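Local coordinates for inulin fructotransferase (Bacillus sp. snu-7, PDB 2INV), which probably catalyses the lyase-type breakdown of inulin by intramolecular fructosyl transfer, releasing a cyclic difructose anhydride, at residues Ser91-Asp96 against Ile202-Asn207; Asn13-Thr18 against Lys46-Ser51; Leu313-Gly318 against Phe334-Pro339. All blocks are in the same frame, centred on the assembly; numbering follows the deposited sequence.

The three contacts lie along one right-handed parallel beta-helix and follow each other in series in the chain: contact 2 closes first, then contact 1, then contact 3. Contact 2 joins strand 14-16 to the end of helix 30-48 at the N-terminal end. Contact 1, about 34 Å from it between centres, sets helix 92-96 against the turn after strand 201-203 and holds part of the sugar pocket. Contact 3, about 24 Å from contact 1 between centres, ties a loop to strand 328-337. Contacts 2 and 3 lie on opposite sides of the chain's centre, their own centres about 53 Å apart, with the sugar-binding contact 1 between them along the beta-helix.

Contact 1. Residues Ser91-Asp96 against Ile202-Asn207; sequences SRSILD and IAECGN. With FRU (beta-D-fructofuranose), chain D.
The carboxylate of E204 reaches from the turn that follows strand 201-203 of the right-handed parallel beta-helix to the N-terminal end of the short helix 92-96, and a bound fructose lies against both. Hydrogen bonds carry nearly the whole contact. S91 OG donates a hydrogen bond to E204 OE2 at 2.7 Å, on the syn side of that oxygen. The other oxygen faces the first turn of the helix: S93 N donates to E204 OE1 at 2.9 Å in a fairly straight bond (164°), coming from above the carboxylate plane, and R92 N lies 3.0 Å from the same OE1. OE1 thus faces backbone N-H groups at the start of helix 92-96. The CB of S93 closes against the carboxylate carbon, CD of E204, at 3.3 Å.

A capping bond makes S91 a link between the two parts. Its OG, turned anti to the backbone N (chi1 178°), accepts from I94 N as the N-cap of helix 92-96 while donating to E204, so that two hydrogen bonds, one accepted and one donated, hold the hydroxyl. R92 instead sends its guanidinium away from E204 to a salt bridge with D146.

Hydrogen bonds to the sugar form the third group. Both S93 and E204 belong to the glycan pocket, which also includes F250, P251, R252, F275 and Y303; the O of P251 and NH1 of R252 hydrogen-bond the same fructose. S93 OG and fructose O1 are hydrogen-bonded at 2.7 Å. The oxygen of E204 that holds the S91 hydroxyl has a second donor: fructose O3 donates to E204 OE2 at 2.6 Å.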
loop_
_atom_site.group_PDB
_atom_site.type_symbol
_atom_site.label_atom_id
_atom_site.label_comp_id
_atom_site.label_asym_id
_atom_site.label_seq_id
_atom_site.Cartn_x
_atom_site.Cartn_y
_atom_site.Cartn_z
ATOM N N SER A 91 12.335 -19.442 -7.240
ATOM C CA SER A 91 11.374 -20.529 -7.377
ATOM C C SER A 91 11.991 -21.921 -7.257
ATOM O O SER A 91 12.415 -22.500 -8.258
ATOM C CB SER A 91 10.666 -20.401 -8.735
ATOM O OG SER A 91 9.739 -21.456 -8.945
ATOM N N ARG A 92 12.022 -22.470 -6.046
ATOM C CA ARG A 92 12.574 -23.804 -5.858
ATOM C C ARG A 92 11.667 -24.830 -6.517
ATOM O O ARG A 92 12.110 -25.907 -6.918
ATOM C CB ARG A 92 12.723 -24.137 -4.372
ATOM C CG ARG A 92 14.037 -23.666 -3.760
ATOM C CD ARG A 92 14.192 -24.163 -2.336
ATOM N NE ARG A 92 15.489 -23.820 -1.747
ATOM C CZ ARG A 92 16.647 -24.383 -2.094
ATOM N NH1 ARG A 92 16.681 -25.324 -3.034
ATOM N NH2 ARG A 92 17.775 -24.012 -1.502
ATOM N N SER A 93 10.393 -24.479 -6.629
ATOM C CA SER A 93 9.394 -25.348 -7.241
ATOM C C SER A 93 9.762 -25.637 -8.691
ATOM O O SER A 93 9.757 -26.775 -9.123
ATOM C CB SER A 93 8.015 -24.679 -7.188
ATOM O OG SER A 93 6.994 -25.579 -7.575
ATOM N N ILE A 94 10.079 -24.594 -9.444
ATOM C CA ILE A 94 10.441 -24.777 -10.839
ATOM C C ILE A 94 11.771 -25.526 -10.961
ATOM O O ILE A 94 11.920 -26.385 -11.825
ATOM C CB ILE A 94 10.475 -23.421 -11.583
ATOM C CG1 ILE A 94 9.069 -22.820 -11.576
ATOM C CG2 ILE A 94 10.959 -23.619 -13.012
ATOM C CD1 ILE A 94 8.971 -21.416 -12.132
ATOM N N LEU A 95 12.730 -25.236 -10.087
ATOM C CA LEU A 95 14.011 -25.941 -10.128
ATOM C C LEU A 95 13.790 -27.441 -9.934
ATOM O O LEU A 95 14.331 -28.256 -10.681
ATOM C CB LEU A 95 14.965 -25.421 -9.037
ATOM C CG LEU A 95 16.231 -26.263 -8.826
ATOM C CD1 LEU A 95 17.188 -26.066 -9.987
ATOM C CD2 LEU A 95 16.904 -25.860 -7.521
ATOM N N ASP A 96 12.999 -27.787 -8.918
ATOM C CA ASP A 96 12.685 -29.179 -8.580
ATOM C C ASP A 96 11.926 -29.951 -9.645
ATOM O O ASP A 96 11.881 -31.180 -9.620
ATOM C CB ASP A 96 11.851 -29.259 -7.298
ATOM C CG ASP A 96 12.691 -29.245 -6.049
ATOM O OD1 ASP A 96 13.843 -29.730 -6.089
ATOM O OD2 ASP A 96 12.193 -28.774 -5.003
ATOM N N ILE A 202 5.815 -14.189 -0.093
ATOM C CA ILE A 202 5.650 -15.446 0.622
ATOM C C ILE A 202 5.069 -16.475 -0.339
ATOM O O ILE A 202 3.849 -16.518 -0.542
ATOM C CB ILE A 202 4.657 -15.269 1.772
ATOM C CG1 ILE A 202 4.893 -13.915 2.439
ATOM C CG2 ILE A 202 4.800 -16.403 2.770
ATOM C CD1 ILE A 202 3.862 -13.544 3.461
ATOM N N ALA A 203 5.914 -17.313 -0.925
ATOM C CA ALA A 203 5.389 -18.293 -1.859
ATOM C C ALA A 203 6.117 -19.619 -1.859
ATOM O O ALA A 203 7.263 -19.727 -1.395
ATOM C CB ALA A 203 5.376 -17.714 -3.256
ATOM N N GLU A 204 5.431 -20.625 -2.398
ATOM C CA GLU A 204 5.974 -21.965 -2.466
ATOM C C GLU A 204 6.216 -22.410 -1.027
ATOM O O GLU A 204 7.221 -23.034 -0.694
ATOM C CB GLU A 204 7.246 -21.962 -3.324
ATOM C CG GLU A 204 6.901 -21.620 -4.789
ATOM C CD GLU A 204 8.078 -21.696 -5.748
ATOM O OE1 GLU A 204 9.169 -22.145 -5.337
ATOM O OE2 GLU A 204 7.903 -21.318 -6.928
ATOM N N CYS A 205 5.241 -22.069 -0.187
ATOM C CA CYS A 205 5.225 -22.408 1.229
ATOM C C CYS A 205 3.950 -23.204 1.475
ATOM O O CYS A 205 2.939 -22.986 0.788
ATOM C CB CYS A 205 5.202 -21.143 2.081
ATOM S SG CYS A 205 6.794 -20.290 2.233
ATOM N N GLY A 206 3.990 -24.133 2.428
ATOM C CA GLY A 206 2.803 -24.923 2.705
ATOM C C GLY A 206 1.706 -23.978 3.148
ATOM O O GLY A 206 0.566 -24.069 2.712
ATOM N N ASN A 207 2.086 -23.054 4.023
ATOM C CA ASN A 207 1.196 -22.031 4.553
ATOM C C ASN A 207 1.964 -20.716 4.494
ATOM O O ASN A 207 3.166 -20.696 4.731
ATOM C CB ASN A 207 0.830 -22.328 6.008
ATOM C CG ASN A 207 0.175 -23.682 6.182
ATOM O OD1 ASN A 207 0.835 -24.715 6.098
ATOM N ND2 ASN A 207 -1.133 -23.684 6.424
HETATM C C1 FRU D . 5.275 -22.900 -9.673
HETATM C C2 FRU D . 4.418 -21.601 -9.359
HETATM C C3 FRU D . 4.468 -21.154 -7.870
HETATM C C4 FRU D . 3.069 -20.571 -7.572
HETATM C C5 FRU D . 2.207 -21.344 -8.527
HETATM C C6 FRU D . 1.283 -20.358 -9.258
HETATM O O1 FRU D . 5.123 -23.909 -8.639
HETATM O O3 FRU D . 5.457 -20.522 -7.095
HETATM O O4 FRU D . 2.710 -20.674 -6.206
HETATM O O5 FRU D . 3.093 -22.090 -9.434
HETATM O O6 FRU D . 0.211 -21.089 -9.697
#

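Contact 2. Residues Asn13-Thr18 against Lys46-Ser51; sequences NTYDVT and KQRQTS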
loop_
_atom_site.group_PDB
_atom_site.type_symbol
_atom_site.label_atom_id
_atom_site.label_comp_id
_atom_site.label_asym_id
_atom_site.label_seq_id
_atom_site.Cartn_x
_atom_site.Cartn_y
_atom_site.Cartn_z
ATOM N N ASN A 13 24.192 -0.619 19.665
ATOM C CA ASN A 13 23.053 -1.522 19.601
ATOM C C ASN A 13 22.822 -2.039 18.190
ATOM O O ASN A 13 21.706 -2.450 17.838
ATOM C CB ASN A 13 21.789 -0.827 20.108
ATOM C CG ASN A 13 21.814 -0.597 21.617
ATOM O OD1 ASN A 13 21.357 0.433 22.100
ATOM N ND2 ASN A 13 22.358 -1.555 22.362
ATOM N N THR A 14 23.876 -2.018 17.379
ATOM C CA THR A 14 23.781 -2.500 16.004
ATOM C C THR A 14 24.816 -3.615 15.844
ATOM O O THR A 14 25.993 -3.426 16.181
ATOM C CB THR A 14 24.114 -1.388 14.981
ATOM O OG1 THR A 14 23.300 -0.237 15.233
ATOM C CG2 THR A 14 23.860 -1.874 13.558
ATOM N N TYR A 15 24.376 -4.777 15.366
ATOM C CA TYR A 15 25.287 -5.899 15.157
ATOM C C TYR A 15 25.196 -6.324 13.694
ATOM O O TYR A 15 24.184 -6.091 13.024
ATOM C CB TYR A 15 24.915 -7.122 16.008
ATOM C CG TYR A 15 24.738 -6.910 17.502
ATOM C CD1 TYR A 15 23.642 -6.212 18.004
ATOM C CD2 TYR A 15 25.628 -7.477 18.415
ATOM C CE1 TYR A 15 23.428 -6.088 19.371
ATOM C CE2 TYR A 15 25.424 -7.361 19.795
ATOM C CZ TYR A 15 24.324 -6.668 20.264
ATOM O OH TYR A 15 24.109 -6.546 21.618
ATOM N N ASP A 16 26.259 -6.953 13.203
ATOM C CA ASP A 16 26.315 -7.462 11.830
ATOM C C ASP A 16 26.541 -8.946 12.128
ATOM O O ASP A 16 27.507 -9.286 12.805
ATOM C CB ASP A 16 27.539 -6.905 11.108
ATOM C CG ASP A 16 27.766 -7.551 9.748
ATOM O OD1 ASP A 16 27.792 -8.798 9.679
ATOM O OD2 ASP A 16 27.945 -6.818 8.747
ATOM N N VAL A 17 25.674 -9.838 11.667
ATOM C CA VAL A 17 25.890 -11.238 12.009
ATOM C C VAL A 17 27.252 -11.808 11.616
ATOM O O VAL A 17 27.749 -12.706 12.298
ATOM C CB VAL A 17 24.769 -12.180 11.460
ATOM C CG1 VAL A 17 23.457 -11.897 12.167
ATOM C CG2 VAL A 17 24.626 -12.036 9.961
ATOM N N THR A 18 27.883 -11.276 10.570
ATOM C CA THR A 18 29.179 -11.814 10.149
ATOM C C THR A 18 30.421 -11.418 10.971
ATOM O O THR A 18 31.434 -12.115 10.906
ATOM C CB THR A 18 29.476 -11.474 8.661
ATOM O OG1 THR A 18 29.763 -10.075 8.531
ATOM C CG2 THR A 18 28.274 -11.816 7.785
ATOM N N LYS A 46 20.507 -8.507 26.228
ATOM C CA LYS A 46 19.921 -8.672 27.555
ATOM C C LYS A 46 21.013 -8.422 28.589
ATOM O O LYS A 46 20.753 -7.911 29.676
ATOM C CB LYS A 46 19.350 -10.081 27.721
ATOM C CG LYS A 46 18.170 -10.364 26.799
ATOM C CD LYS A 46 17.365 -11.589 27.250
ATOM C CE LYS A 46 17.842 -12.855 26.578
ATOM N NZ LYS A 46 17.001 -14.021 26.993
ATOM N N GLN A 47 22.241 -8.775 28.226
ATOM C CA GLN A 47 23.396 -8.583 29.084
ATOM C C GLN A 47 23.427 -7.127 29.465
ATOM O O GLN A 47 23.439 -6.747 30.637
ATOM C CB GLN A 47 24.662 -8.850 28.293
ATOM C CG GLN A 47 25.891 -8.973 29.131
ATOM C CD GLN A 47 25.863 -10.228 29.933
ATOM O OE1 GLN A 47 25.243 -10.289 31.001
ATOM N NE2 GLN A 47 26.504 -11.272 29.405
ATOM N N ARG A 48 23.441 -6.325 28.411
ATOM C CA ARG A 48 23.535 -4.884 28.492
ATOM C C ARG A 48 22.303 -4.102 28.943
ATOM O O ARG A 48 22.428 -3.173 29.745
ATOM C CB ARG A 48 24.045 -4.372 27.143
ATOM C CG ARG A 48 25.484 -4.818 26.884
ATOM C CD ARG A 48 26.066 -4.321 25.561
ATOM N NE ARG A 48 25.181 -4.594 24.438
ATOM C CZ ARG A 48 24.275 -3.734 23.986
ATOM N NH1 ARG A 48 24.142 -2.545 24.561
ATOM N NH2 ARG A 48 23.500 -4.061 22.960
ATOM N N GLN A 49 21.120 -4.456 28.454
ATOM C CA GLN A 49 19.920 -3.723 28.848
ATOM C C GLN A 49 19.133 -4.471 29.921
ATOM O O GLN A 49 18.212 -5.233 29.632
ATOM C CB GLN A 49 19.069 -3.450 27.609
ATOM C CG GLN A 49 19.909 -2.904 26.458
ATOM C CD GLN A 49 19.137 -2.652 25.184
ATOM O OE1 GLN A 49 19.706 -2.188 24.194
ATOM N NE2 GLN A 49 17.834 -2.933 25.202
ATOM N N THR A 50 19.517 -4.242 31.172
ATOM C CA THR A 50 18.884 -4.886 32.318
ATOM C C THR A 50 17.729 -4.087 32.936
ATOM O O THR A 50 16.898 -4.643 33.661
ATOM C CB THR A 50 19.939 -5.182 33.418
ATOM O OG1 THR A 50 20.624 -3.972 33.775
ATOM C CG2 THR A 50 20.968 -6.200 32.905
ATOM N N SER A 51 17.661 -2.795 32.623
ATOM C CA SER A 51 16.618 -1.906 33.149
ATOM C C SER A 51 15.338 -1.844 32.309
ATOM O O SER A 51 15.376 -1.517 31.121
ATOM C CB SER A 51 17.138 -0.473 33.258
ATOM O OG SER A 51 18.220 -0.359 34.164
#
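The phenol of Y15 and the guanidinium of R48 approach from opposite directions, the tyrosine out of strand 14-16 and the arginine off the last turn of helix 30-48. R48 NH2 donates to Y15 OH at 2.9 Å, nearly straight at 169° and with the oxygen almost in the guanidinium plane. The two flat groups are inclined by 47°, and the arginine nitrogen stands obliquely to the ring. A bend in the R48 chain at chi3 (-50°) turns its guanidinium toward the strand.

N13 arrives at the edge of the same guanidinium, its side chain sliding past that of R48 in the opposite direction, with the amide and guanidinium planes moderately inclined. The amide of Q49 approaches that of N13 from another direction, steeply tilted against it. P64 of a neighbouring subunit packs on N13.

D44, one helical turn before R48, completes the polar group: its OD2 hydrogen-bonds Y15 OH and forms a salt bridge with R48 NE. Phenol, guanidinium and carboxylate thus close a ring of polar bonds that ties the first strand to the helix, and the carboxylate probably offsets the arginine's positive charge.

Contact 3. Residues Leu313-Gly318 against Phe334-Pro339; sequences LDDLYG and FAYNVP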
loop_
_atom_site.group_PDB
_atom_site.type_symbol
_atom_site.label_atom_id
_atom_site.label_comp_id
_atom_site.label_asym_id
_atom_site.label_seq_id
_atom_site.Cartn_x
_atom_site.Cartn_y
_atom_site.Cartn_z
ATOM N N LEU A 313 -12.566 -30.166 -1.964
ATOM C CA LEU A 313 -13.840 -29.479 -2.055
ATOM C C LEU A 313 -14.413 -29.569 -3.458
ATOM O O LEU A 313 -13.667 -29.631 -4.437
ATOM C CB LEU A 313 -13.675 -28.019 -1.654
ATOM C CG LEU A 313 -13.299 -27.792 -0.190
ATOM C CD1 LEU A 313 -13.192 -26.308 0.096
ATOM C CD2 LEU A 313 -14.351 -28.433 0.706
ATOM N N ASP A 314 -15.739 -29.605 -3.562
ATOM C CA ASP A 314 -16.349 -29.663 -4.883
ATOM C C ASP A 314 -16.784 -28.262 -5.297
ATOM O O ASP A 314 -16.681 -27.310 -4.514
ATOM C CB ASP A 314 -17.526 -30.661 -4.946
ATOM C CG ASP A 314 -18.705 -30.279 -4.057
ATOM O OD1 ASP A 314 -19.083 -29.088 -4.001
ATOM O OD2 ASP A 314 -19.283 -31.199 -3.428
ATOM N N ASP A 315 -17.234 -28.131 -6.538
ATOM C CA ASP A 315 -17.635 -26.835 -7.072
ATOM C C ASP A 315 -18.939 -26.268 -6.548
ATOM O O ASP A 315 -19.400 -25.231 -7.018
ATOM C CB ASP A 315 -17.674 -26.911 -8.591
ATOM C CG ASP A 315 -16.288 -27.019 -9.189
ATOM O OD1 ASP A 315 -15.629 -25.968 -9.362
ATOM O OD2 ASP A 315 -15.837 -28.151 -9.466
ATOM N N LEU A 316 -19.544 -26.941 -5.581
ATOM C CA LEU A 316 -20.782 -26.426 -5.019
ATOM C C LEU A 316 -20.442 -25.709 -3.707
ATOM O O LEU A 316 -21.280 -25.020 -3.127
ATOM C CB LEU A 316 -21.801 -27.553 -4.810
ATOM C CG LEU A 316 -22.363 -28.114 -6.127
ATOM C CD1 LEU A 316 -23.247 -29.317 -5.857
ATOM C CD2 LEU A 316 -23.160 -27.031 -6.843
ATOM N N TYR A 317 -19.189 -25.853 -3.264
ATOM C CA TYR A 317 -18.704 -25.194 -2.046
ATOM C C TYR A 317 -18.709 -23.701 -2.358
ATOM O O TYR A 317 -18.956 -22.870 -1.473
ATOM C CB TYR A 317 -17.264 -25.629 -1.725
ATOM C CG TYR A 317 -16.740 -25.156 -0.380
ATOM C CD1 TYR A 317 -17.109 -25.803 0.798
ATOM C CD2 TYR A 317 -15.862 -24.074 -0.286
ATOM C CE1 TYR A 317 -16.610 -25.393 2.041
ATOM C CE2 TYR A 317 -15.359 -23.646 0.956
ATOM C CZ TYR A 317 -15.738 -24.316 2.114
ATOM O OH TYR A 317 -15.241 -23.922 3.331
ATOM N N GLY A 318 -18.427 -23.378 -3.621
ATOM C CA GLY A 318 -18.392 -21.991 -4.045
ATOM C C GLY A 318 -16.990 -21.415 -4.022
ATOM O O GLY A 318 -16.181 -21.792 -3.174
ATOM N N PHE A 334 -15.812 -11.951 -10.935
ATOM C CA PHE A 334 -15.514 -13.379 -10.939
ATOM C C PHE A 334 -15.246 -13.911 -12.346
ATOM O O PHE A 334 -16.120 -13.872 -13.210
ATOM C CB PHE A 334 -16.675 -14.184 -10.339
ATOM C CG PHE A 334 -16.937 -13.907 -8.883
ATOM C CD1 PHE A 334 -17.565 -12.731 -8.486
ATOM C CD2 PHE A 334 -16.576 -14.833 -7.911
ATOM C CE1 PHE A 334 -17.837 -12.479 -7.148
ATOM C CE2 PHE A 334 -16.841 -14.591 -6.562
ATOM C CZ PHE A 334 -17.471 -13.418 -6.182
ATOM N N ALA A 335 -14.040 -14.429 -12.563
ATOM C CA ALA A 335 -13.654 -14.997 -13.854
ATOM C C ALA A 335 -13.406 -16.480 -13.613
ATOM O O ALA A 335 -12.385 -16.872 -13.051
ATOM C CB ALA A 335 -12.391 -14.326 -14.370
ATOM N N TYR A 336 -14.352 -17.302 -14.043
ATOM C CA TYR A 336 -14.266 -18.740 -13.840
ATOM C C TYR A 336 -14.099 -19.525 -15.139
ATOM O O TYR A 336 -14.974 -19.520 -16.013
ATOM C CB TYR A 336 -15.510 -19.191 -13.067
ATOM C CG TYR A 336 -15.589 -20.657 -12.742
ATOM C CD1 TYR A 336 -15.899 -21.591 -13.730
ATOM C CD2 TYR A 336 -15.385 -21.115 -11.441
ATOM C CE1 TYR A 336 -16.008 -22.943 -13.433
ATOM C CE2 TYR A 336 -15.492 -22.470 -11.133
ATOM C CZ TYR A 336 -15.804 -23.375 -12.131
ATOM O OH TYR A 336 -15.916 -24.714 -11.840
ATOM N N ASN A 337 -12.956 -20.196 -15.259
ATOM C CA ASN A 337 -12.645 -20.999 -16.441
ATOM C C ASN A 337 -12.170 -22.379 -15.991
ATOM O O ASN A 337 -11.005 -22.564 -15.610
ATOM C CB ASN A 337 -11.544 -20.330 -17.265
ATOM C CG ASN A 337 -11.403 -20.929 -18.637
ATOM O OD1 ASN A 337 -10.541 -20.526 -19.412
ATOM N ND2 ASN A 337 -12.267 -21.875 -18.957
ATOM N N VAL A 338 -13.080 -23.344 -16.029
ATOM C CA VAL A 338 -12.765 -24.694 -15.606
ATOM C C VAL A 338 -13.418 -25.731 -16.519
ATOM O O VAL A 338 -14.603 -25.643 -16.838
ATOM C CB VAL A 338 -13.233 -24.926 -14.150
ATOM C CG1 VAL A 338 -12.971 -26.372 -13.728
ATOM C CG2 VAL A 338 -12.509 -23.973 -13.218
ATOM N N PRO A 339 -12.625 -26.702 -16.995
ATOM C CA PRO A 339 -13.077 -27.786 -17.871
ATOM C C PRO A 339 -14.335 -28.472 -17.336
ATOM O O PRO A 339 -14.378 -28.883 -16.174
ATOM C CB PRO A 339 -11.874 -28.723 -17.883
ATOM C CG PRO A 339 -10.736 -27.757 -17.921
ATOM C CD PRO A 339 -11.150 -26.642 -16.963
#
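Y336 OH donates to D315 OD1, 2.8 Å away, the one hydrogen bond that crosses between the loop 313-318 and strand 328-337. The hydroxyl comes at the oxygen from well above the carboxylate plane, 64° out of it, whereas the oxygen itself lies near the plane of the tyrosine ring, at its edge. Carboxylate and ring are steeply inclined to each other, at 78°. Y336 carries its ring from the strand toward the loop because chi1, at -179°, sets CG opposite the backbone nitrogen.

Partners outside the two segments also hold D315: R298 NH1, from the adjacent strand 285-299, forms a salt bridge with OD1, and the backbone A344 N donates a hydrogen bond to OD2. The buried carboxylate is thus satisfied at both oxygens, and the arginine probably helps to keep it ionised.

Turn bonds shape the loop that presents this acid. D314 to Y317 is a type I beta turn, closed by Y317 N to D314 O at 3.2 Å. D314 OD1 also accepts from L316 N at 2.7 Å, an Asx turn laid over the same residues.

Nonpolar packing backs the tyrosine from within its own segment. Just past the strand, V338 CG2 rests 3.5 Å above one face of the Y336 ring, offset toward its rim.

Here a loop between strands 285-299 and 320-323 is tied to strand 328-337, which pairs in parallel with 285-299: a side-chain tie between a loop and successive coils of the right-handed parallel beta-helix.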